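Leucine aminopeptidase 1 (Caenorhabditis elegans, PDB 2HB6) removes N-terminal amino acids, preferably leucine, from peptides as a zinc-dependent M17 aminopeptidase, and probably serves as a digestive enzyme. Local coordinates at the interface of chains A and B and the interface of chains A and C. Residues are numbered along the deposited sequence; one frame, centred on the assembly and turned at random. Chains: chain A/B/C, Leucine aminopeptidase 1.

Contacts 1 and 2 belong to one A-B interface, their C-alpha centres about 15 Å apart, and chain B feeds both from one stretch: B:Lys315 to B:Asp317 in contact 2, then B:Ile319 in contact 1. Contact 3 joins A to C through helix 49-58 and strand 63-66 of chain A, about 38 Å from contact 1 and 45 Å from contact 2 between C-alpha centres. Contact 2 lies nearer an active site, its centre about 12 Å from B:Lys264, whereas contact 3 is about 45 Å from A:Lys264. The A-B interface, not exactly two-fold, and the two-fold A-C one help build the hexamer typical of M17 aminopeptidases.

Contact 1: the interface of chains A and B. Residues chain A 134, 136, 138, 180, 182; chain B 319, 327, 418-419.
A:Met136 meets B:Ile319, B:Thr327 and B:Ile418 where loops of chain A dock on strands 319-321 and 327-329 and the loop at B:Ile418 of chain B, part of the subunit interface of this M17 aminopeptidase. Its backbone is held at both polar atoms: N donates to the carbonyl O of B:Ile418 (2.6 Å), and O accepts from the hydroxyl OG1 of B:Thr327 (2.7 Å), which sits above the carbonyl plane, 41° out of it. Along the side chain, A:Met136 CB lies 3.4 Å from B:Ile418 O. The chain then runs past B:Ile319 in the opposite sense to that side chain. A:Met136 SD rests against the branch point, 4.0 Å from B:Ile319 CB and slightly nearer CG2. A bend at the last torsion (chi3 76°) turns the terminal methyl, A:Met136 CE, back onto B:Ile319 CG2, at 3.8 Å. CD1 of B:Ile319 lies between A:Met136 SD and CG of A:Pro180, with CE2 of A:Phe134 marginally farther. Beyond A:Met136, the methyls CG2 of A:Thr138 and B:Thr327 pass alongside one another. At the opposite end, the A:Asn182 amide pairs with the B:Ile319 backbone. The weak arm runs from B:Ile319 N to the amide oxygen A:Asn182 OD1 (3.4 Å). The firmer arm is A:Asn182 ND2 to B:Ile319 O, 2.9 Å and nearly straight (167° at H), with the acceptor in the amide plane but the donor above the carbonyl plane.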
# COMPACT_ATOMS: atom_id res chain seq x y z
N PHE A 134 -4.76 31.84 18.40
CA PHE A 134 -5.98 31.17 17.96
C PHE A 134 -6.39 30.02 18.88
O PHE A 134 -5.60 29.10 19.14
CB PHE A 134 -5.92 30.72 16.49
CG PHE A 134 -7.25 30.25 16.00
CD1 PHE A 134 -8.19 31.16 15.56
CD2 PHE A 134 -7.59 28.90 16.06
CE1 PHE A 134 -9.45 30.75 15.16
CE2 PHE A 134 -8.86 28.49 15.66
CZ PHE A 134 -9.78 29.42 15.20
N MET A 136 -10.43 27.90 19.82
CA MET A 136 -11.89 27.83 19.89
C MET A 136 -12.35 26.93 21.02
O MET A 136 -13.46 26.39 21.00
CB MET A 136 -12.47 27.37 18.55
CG MET A 136 -12.49 28.52 17.55
SD MET A 136 -13.02 28.02 15.91
CE MET A 136 -14.79 27.85 16.16
N THR A 138 -13.92 26.29 24.56
CA THR A 138 -15.07 27.01 25.10
C THR A 138 -14.97 27.15 26.60
O THR A 138 -15.89 27.64 27.24
CB THR A 138 -16.41 26.32 24.76
OG1 THR A 138 -16.39 24.99 25.28
CG2 THR A 138 -16.63 26.29 23.25
N PRO A 180 -8.95 27.39 11.18
CA PRO A 180 -9.47 26.42 10.23
C PRO A 180 -10.06 27.09 9.00
O PRO A 180 -10.52 28.24 9.06
CB PRO A 180 -10.56 25.69 11.03
CG PRO A 180 -10.96 26.65 12.07
CD PRO A 180 -9.68 27.34 12.46
N ASN A 182 -12.74 26.54 7.27
CA ASN A 182 -14.17 26.88 7.31
C ASN A 182 -14.42 28.26 7.91
O ASN A 182 -15.49 28.83 7.73
CB ASN A 182 -15.03 25.80 8.00
CG ASN A 182 -14.70 25.61 9.47
OD1 ASN A 182 -13.54 25.66 9.87
ND2 ASN A 182 -15.73 25.36 10.28
N ILE B 319 -13.39 23.32 12.38
CA ILE B 319 -13.89 23.27 13.75
C ILE B 319 -15.34 23.70 13.71
O ILE B 319 -15.68 24.75 13.15
CB ILE B 319 -13.07 24.19 14.70
CG1 ILE B 319 -11.61 23.73 14.74
CG2 ILE B 319 -13.68 24.19 16.12
CD1 ILE B 319 -10.66 24.70 15.51
N THR B 327 -16.93 22.72 21.18
CA THR B 327 -16.36 22.73 19.83
C THR B 327 -15.61 21.43 19.53
O THR B 327 -15.01 20.82 20.42
CB THR B 327 -15.40 23.91 19.60
OG1 THR B 327 -14.41 23.91 20.65
CG2 THR B 327 -16.19 25.26 19.58
N ILE B 418 -6.71 23.36 19.77
CA ILE B 418 -7.56 24.54 19.46
C ILE B 418 -9.09 24.41 19.54
O ILE B 418 -9.79 25.39 19.36
CB ILE B 418 -7.13 25.06 18.07
CG1 ILE B 418 -7.35 24.00 16.99
CG2 ILE B 418 -5.65 25.49 18.06
CD1 ILE B 418 -7.03 24.53 15.60
N ALA B 419 -9.57 23.22 19.87
CA ALA B 419 -11.00 23.03 20.12
C ALA B 419 -11.15 22.20 21.38
O ALA B 419 -10.15 21.76 21.95
CB ALA B 419 -11.66 22.33 18.94

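Contact 2: the interface of chains A and B. Residues chain A 256, 258, 269-270; chain B 261-262, 315-317.
A:Tyr256 and B:Pro316 are joined by a hydrogen bond in this patch, formed between catalytic domains of the M17 leucine aminopeptidase family; A:Tyr256 directly precedes the zinc ligand A:Asp257. The phenol OH of A:Tyr256 donates to B:Pro316 O (2.7 Å), arriving in the carbonyl plane on a lone pair. CG of the tyrosine is anti to its backbone nitrogen (chi1 -161°), and the ring extends toward chain B with its hydroxyl at that carbonyl.

The CH-pi contact comes from B:Lys315, whose aliphatic chain runs past the ring in the opposite direction. CD of B:Lys315 lies over one face, displaced toward the rim and 3.4 Å from CD2 of A:Tyr256, while CB lies nearer the phenol end. A phenylalanine in place of A:Tyr256 would probably keep the face under B:Lys315 but leave B:Pro316 O without its hydroxyl donor.

Apolar packing adds further contacts. SD of A:Met269 touches CD of B:Pro316 at 3.7 Å. CG of A:Pro270 meets CB of B:Pro316 obliquely at 3.9 Å. CG2 of A:Thr258 stands in plane at the tyrosine edge and also reaches CD2 of B:Leu261 across the interface.

Polar atoms also lie against carbon: the methyl CE of A:Met269 turns to B:Leu261 O, the B:Gln262 amide NE2 lies 3.5 Å from CG of A:Pro270, and carboxylate oxygen OD1 of B:Asp317 faces A:Pro270 CA.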
# COMPACT_ATOMS: atom_id res chain seq x y z
N TYR A 256 -7.21 26.18 1.77
CA TYR A 256 -7.26 24.74 2.01
C TYR A 256 -6.93 24.00 0.73
O TYR A 256 -7.41 24.35 -0.34
CB TYR A 256 -8.66 24.30 2.46
CG TYR A 256 -8.60 22.95 3.12
CD1 TYR A 256 -8.28 22.85 4.48
CD2 TYR A 256 -8.82 21.79 2.40
CE1 TYR A 256 -8.19 21.63 5.10
CE2 TYR A 256 -8.75 20.55 3.02
CZ TYR A 256 -8.44 20.48 4.36
OH TYR A 256 -8.37 19.28 4.98
N THR A 258 -7.39 20.22 -0.66
CA THR A 258 -7.85 18.82 -0.57
C THR A 258 -6.96 17.92 -1.44
O THR A 258 -7.05 16.70 -1.35
CB THR A 258 -9.27 18.65 -1.11
OG1 THR A 258 -9.28 18.99 -2.50
CG2 THR A 258 -10.28 19.53 -0.34
N MET A 269 -4.40 14.76 4.45
CA MET A 269 -5.27 15.95 4.36
C MET A 269 -5.46 16.81 5.64
O MET A 269 -5.62 18.03 5.54
CB MET A 269 -6.63 15.61 3.73
CG MET A 269 -7.36 16.82 3.12
SD MET A 269 -9.06 16.48 2.58
CE MET A 269 -8.70 15.33 1.24
N PRO A 270 -5.43 16.20 6.85
CA PRO A 270 -5.30 17.08 8.01
C PRO A 270 -4.02 17.90 7.96
O PRO A 270 -3.00 17.43 7.44
CB PRO A 270 -5.26 16.10 9.20
CG PRO A 270 -5.95 14.86 8.71
CD PRO A 270 -5.55 14.78 7.25
N LEU B 261 -14.71 14.04 2.50
CA LEU B 261 -13.46 14.43 1.82
C LEU B 261 -12.26 13.49 2.09
O LEU B 261 -11.48 13.19 1.17
CB LEU B 261 -13.12 15.90 2.06
CG LEU B 261 -13.72 16.82 0.98
CD1 LEU B 261 -13.77 18.24 1.47
CD2 LEU B 261 -12.94 16.74 -0.36
N GLN B 262 -12.13 13.01 3.32
CA GLN B 262 -11.30 11.82 3.59
C GLN B 262 -12.02 10.56 3.12
O GLN B 262 -12.53 9.76 3.93
CB GLN B 262 -10.89 11.74 5.06
CG GLN B 262 -9.71 12.65 5.39
CD GLN B 262 -9.73 13.11 6.83
OE1 GLN B 262 -10.75 13.61 7.30
NE2 GLN B 262 -8.60 12.97 7.53
N LYS B 315 -14.17 19.42 6.00
CA LYS B 315 -12.79 19.16 5.59
C LYS B 315 -12.07 18.85 6.90
O LYS B 315 -12.40 19.44 7.93
CB LYS B 315 -12.14 20.46 5.05
CG LYS B 315 -12.71 21.05 3.78
CD LYS B 315 -12.00 22.38 3.46
CE LYS B 315 -12.72 23.58 4.05
NZ LYS B 315 -13.82 24.01 3.11
N PRO B 316 -11.08 17.94 6.89
CA PRO B 316 -10.27 17.79 8.10
C PRO B 316 -9.56 19.10 8.45
O PRO B 316 -9.08 19.76 7.54
CB PRO B 316 -9.25 16.72 7.74
CG PRO B 316 -9.32 16.55 6.28
CD PRO B 316 -10.66 17.01 5.82
N ASP B 317 -9.52 19.43 9.74
CA ASP B 317 -9.11 20.76 10.27
C ASP B 317 -10.28 21.67 10.64
O ASP B 317 -10.11 22.54 11.50
CB ASP B 317 -8.17 21.54 9.33
CG ASP B 317 -6.79 20.92 9.21
OD1 ASP B 317 -6.46 19.93 9.91
OD2 ASP B 317 -6.03 21.44 8.37

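Contact 3: the interface of chains A and C. Residues chain A 54-55, 58-59, 65-66; chain C 69-70.
The C:Tyr69 backbone lies beside strand 63-66 of chain A, its CA 3.3 Å from A:Pro66 O and its O at the edge of the A:His65 ring. CG of C:Tyr69 sits between its own backbone N and carbonyl carbon (chi1 68°), which turns the ring to reach across helix 49-58 of chain A. CG of A:Met55 sits centrally over one face, 3.5 Å from the C:Tyr69 ring centroid, and SD follows toward the ring's CG. CG2 of A:Ile59 touches CD1 of C:Tyr69 and also covers the A:His65 ring. C:Glu70 meets A:Arg58 in a salt bridge. NE (3.0 Å) and NH2 (2.8 Å) of A:Arg58 both grip one oxygen, C:Glu70 OE2, side-on. That oxygen lies in the guanidinium plane, although the guanidinium and carboxylate planes are nearly perpendicular. Bends at chi2 (-84°) and chi3 (-51°) fold the arginine round to this position. The second oxygen, C:Glu70 OE1, binds two waters: water 1 (2.7 Å) leads to A:Arg58 O, and water 2 leads to A:His65 NE2, 2.8 Å from it. Both carboxylate oxygens are thus tied to chain A. The two-fold of the A-C interface repeats the patch with the chains exchanged, clamping A to C far from the active site of A and probably helping to hold the hexamer together.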
# COMPACT_ATOMS: atom_id res chain seq x y z
N SER A 54 25.20 30.04 42.58
CA SER A 54 25.25 28.60 42.84
C SER A 54 24.45 27.85 41.78
O SER A 54 24.94 26.89 41.18
CB SER A 54 24.70 28.33 44.25
OG SER A 54 24.65 26.95 44.55
N MET A 55 23.22 28.31 41.52
CA MET A 55 22.35 27.67 40.53
C MET A 55 22.93 27.72 39.11
O MET A 55 22.99 26.70 38.42
CB MET A 55 20.94 28.28 40.56
CG MET A 55 20.02 27.69 39.50
SD MET A 55 18.43 28.50 39.46
CE MET A 55 18.90 30.19 39.03
N ARG A 58 25.57 25.19 38.62
CA ARG A 58 25.10 23.80 38.56
C ARG A 58 24.48 23.44 37.21
O ARG A 58 24.62 22.32 36.73
CB ARG A 58 24.08 23.52 39.66
CG ARG A 58 24.64 23.50 41.07
CD ARG A 58 25.22 22.16 41.43
NE ARG A 58 24.31 21.04 41.18
CZ ARG A 58 24.70 19.77 41.14
NH1 ARG A 58 25.98 19.46 41.33
NH2 ARG A 58 23.82 18.81 40.91
N ILE A 59 23.78 24.41 36.62
CA ILE A 59 22.92 24.11 35.48
C ILE A 59 23.77 23.86 34.23
O ILE A 59 24.83 24.46 34.06
CB ILE A 59 21.83 25.19 35.25
CG1 ILE A 59 22.45 26.58 35.06
CG2 ILE A 59 20.80 25.14 36.38
CD1 ILE A 59 21.49 27.61 34.58
N HIS A 65 14.84 25.40 33.63
CA HIS A 65 14.86 25.11 35.07
C HIS A 65 13.80 25.90 35.83
O HIS A 65 13.75 27.13 35.74
CB HIS A 65 16.26 25.35 35.63
CG HIS A 65 17.25 24.33 35.16
ND1 HIS A 65 17.93 24.45 33.97
CD2 HIS A 65 17.62 23.13 35.69
CE1 HIS A 65 18.70 23.39 33.80
NE2 HIS A 65 18.54 22.58 34.83
N PRO A 66 12.94 25.19 36.57
CA PRO A 66 11.88 25.86 37.31
C PRO A 66 12.42 26.62 38.55
O PRO A 66 13.30 26.12 39.25
CB PRO A 66 10.97 24.70 37.72
CG PRO A 66 11.88 23.55 37.85
CD PRO A 66 12.90 23.72 36.75
N TYR C 69 15.09 23.71 41.56
CA TYR C 69 15.42 23.83 40.14
C TYR C 69 15.84 22.52 39.48
O TYR C 69 15.72 22.40 38.27
CB TYR C 69 16.38 24.99 39.84
CG TYR C 69 17.78 24.81 40.38
CD1 TYR C 69 18.75 24.15 39.64
CD2 TYR C 69 18.12 25.29 41.65
CE1 TYR C 69 20.04 23.98 40.15
CE2 TYR C 69 19.40 25.12 42.16
CZ TYR C 69 20.35 24.47 41.40
OH TYR C 69 21.61 24.30 41.90
N GLU C 70 16.25 21.53 40.27
CA GLU C 70 16.64 20.25 39.73
C GLU C 70 16.52 18.99 40.59
O GLU C 70 16.47 17.90 40.06
CB GLU C 70 18.06 20.33 39.17
CG GLU C 70 19.12 20.49 40.24
CD GLU C 70 20.54 20.37 39.72
OE1 GLU C 70 20.74 20.36 38.50
OE2 GLU C 70 21.45 20.27 40.55
O HOH W 1 23.19 19.95 37.54
O HOH W 2 19.80 20.36 35.99